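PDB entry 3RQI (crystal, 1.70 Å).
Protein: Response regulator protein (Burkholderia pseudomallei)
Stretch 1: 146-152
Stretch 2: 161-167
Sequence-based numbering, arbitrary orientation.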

# COMPACT_ATOMS: atom_id res chain seq x y z
N GLU A 146 -10.04 -13.01 -21.43
CA GLU A 146 -10.92 -14.16 -21.18
C GLU A 146 -10.41 -15.07 -20.05
O GLU A 146 -11.21 -15.63 -19.29
CB GLU A 146 -11.15 -14.96 -22.46
N HIS A 147 -9.08 -15.21 -19.94
CA HIS A 147 -8.48 -16.06 -18.90
C HIS A 147 -8.62 -15.45 -17.51
O HIS A 147 -8.88 -16.16 -16.53
CB HIS A 147 -7.01 -16.38 -19.22
CG HIS A 147 -6.30 -17.17 -18.16
ND1 HIS A 147 -5.00 -16.92 -17.79
CD2 HIS A 147 -6.72 -18.20 -17.38
CE1 HIS A 147 -4.64 -17.76 -16.83
NE2 HIS A 147 -5.67 -18.55 -16.56
N ILE A 148 -8.45 -14.12 -17.43
CA ILE A 148 -8.60 -13.38 -16.18
C ILE A 148 -10.08 -13.28 -15.74
O ILE A 148 -10.37 -13.32 -14.55
CB ILE A 148 -7.95 -11.98 -16.26
N GLN A 149 -11.00 -13.16 -16.70
CA GLN A 149 -12.44 -13.18 -16.39
C GLN A 149 -12.90 -14.55 -15.88
O GLN A 149 -13.85 -14.63 -15.09
CB GLN A 149 -13.29 -12.76 -17.61
CG GLN A 149 -13.26 -11.26 -17.97
CD GLN A 149 -13.68 -10.35 -16.82
OE1 GLN A 149 -14.59 -10.67 -16.05
NE2 GLN A 149 -13.02 -9.20 -16.71
N ARG A 150 -12.23 -15.61 -16.33
CA ARG A 150 -12.53 -16.97 -15.90
C ARG A 150 -12.04 -17.26 -14.47
O ARG A 150 -12.79 -17.81 -13.65
CB ARG A 150 -11.97 -18.00 -16.89
CG ARG A 150 -12.70 -19.33 -16.85
CD ARG A 150 -12.42 -20.18 -18.08
NE ARG A 150 -12.93 -19.59 -19.33
CZ ARG A 150 -12.15 -19.14 -20.31
NH1 ARG A 150 -10.83 -19.20 -20.20
NH2 ARG A 150 -12.70 -18.64 -21.41
N VAL A 151 -10.79 -16.89 -14.19
CA VAL A 151 -10.20 -17.08 -12.85
C VAL A 151 -10.92 -16.19 -11.83
O VAL A 151 -11.11 -16.60 -10.67
CB VAL A 151 -8.66 -16.83 -12.85
CG1 VAL A 151 -8.06 -17.00 -11.44
CG2 VAL A 151 -7.95 -17.78 -13.82
N LEU A 152 -11.31 -14.99 -12.25
CA LEU A 152 -12.03 -14.05 -11.39
C LEU A 152 -13.41 -14.59 -11.01
O LEU A 152 -13.82 -14.50 -9.85
CB LEU A 152 -12.15 -12.67 -12.07
CG LEU A 152 -12.72 -11.46 -11.31
CD1 LEU A 152 -11.80 -11.01 -10.18
CD2 LEU A 152 -12.99 -10.31 -12.27
N ALA A 161 -7.79 -13.08 -4.42
CA ALA A 161 -7.66 -14.50 -4.76
C ALA A 161 -7.25 -14.72 -6.21
O ALA A 161 -6.44 -15.59 -6.51
CB ALA A 161 -8.96 -15.24 -4.47
N THR A 162 -7.81 -13.92 -7.12
CA THR A 162 -7.47 -13.99 -8.54
C THR A 162 -6.00 -13.60 -8.77
O THR A 162 -5.27 -14.29 -9.50
CB THR A 162 -8.45 -13.15 -9.39
OG1 THR A 162 -9.79 -13.48 -9.01
CG2 THR A 162 -8.28 -13.41 -10.89
N ALA A 163 -5.56 -12.52 -8.11
CA ALA A 163 -4.17 -12.07 -8.17
C ALA A 163 -3.20 -13.19 -7.79
O ALA A 163 -2.24 -13.47 -8.52
CB ALA A 163 -3.95 -10.84 -7.27
N ARG A 164 -3.46 -13.82 -6.65
CA ARG A 164 -2.61 -14.91 -6.16
C ARG A 164 -2.58 -16.11 -7.12
O ARG A 164 -1.52 -16.71 -7.33
CB ARG A 164 -3.02 -15.36 -4.75
N ALA A 165 -3.74 -16.45 -7.69
CA ALA A 165 -3.83 -17.57 -8.64
C ALA A 165 -3.05 -17.30 -9.93
O ALA A 165 -2.39 -18.20 -10.46
CB ALA A 165 -5.28 -17.91 -8.94
N LEU A 166 -3.12 -16.05 -10.41
CA LEU A 166 -2.48 -15.61 -11.65
C LEU A 166 -1.01 -15.24 -11.47
O LEU A 166 -0.31 -14.95 -12.45
CB LEU A 166 -3.23 -14.41 -12.23
CG LEU A 166 -4.50 -14.74 -13.01
CD1 LEU A 166 -5.34 -13.49 -13.27
CD2 LEU A 166 -4.14 -15.43 -14.31
N ASN A 167 -0.56 -15.26 -10.21
CA ASN A 167 0.78 -14.83 -9.83
C ASN A 167 1.13 -13.43 -10.34
O ASN A 167 2.24 -13.18 -10.84
CB ASN A 167 1.82 -15.88 -10.24
CG ASN A 167 1.97 -16.96 -9.20
OD1 ASN A 167 2.09 -16.66 -8.01
ND2 ASN A 167 1.98 -18.21 -9.63

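What brings the start of stretch 2 against the other helix? The two helices cross at 123° between their N-to-C directions, with axes 9.6 Å apart at closest approach, and their nearest CA atoms are those of Leu152 and Thr162, 5.4 Å apart. Ala161 makes no contact, so the packing begins with Thr162, whose CA-to-CB bond points toward stretch 1. Its CG2 lies 3.6 Å from CG1 of Val151, while its OG1 sits 3.3 Å from CA of Leu152 and 3.4 Å from CD1 of Leu152. Those neighbours are carbon; the buried hydroxyl finds its hydrogen bond elsewhere in the structure. A compact, branched residue suits this close approach, offering a methyl to Val151 without leaving its polar atom unsatisfied.

Why does the contact pause and then resume at Ala165? Ala163 points away and Arg164 is out of reach as modelled, with no atoms beyond CB. One helical turn after Thr162, Ala165 again points toward stretch 1, and its CB meets CG1 of Val151 at 3.8 Å. That single methyl gives apolar contact while adding little bulk.

How does Leu166 reach stretch 1 when its CA-to-CB bond points sideways? With chi1 in m and chi2 in t, its end comes nearer: CD1 lies 4.2 Å from CB of Ile148, and CD2 approaches CE1 of His147 at 3.5 Å, obliquely to the ring. The branched side chain thus reaches both Ile148 and His147, with its CG also 4.5 Å from CG1 of Val151. His147, with chi1 in t, brings its ring to this exposed margin.

What, then, holds the pair together? No hydrogen bond joins the modelled atoms, although some side chains are incomplete; the contact is packing, burying 281 Å² in total. Val151 is the shared partner: its CA-to-CB bond points toward stretch 2, chi1 is in t, and its CG1 meets Thr162, Ala165 and Leu166, a place suited to a compact apolar branch. Asn167, with positive phi, leaves the helical conformation and takes no part.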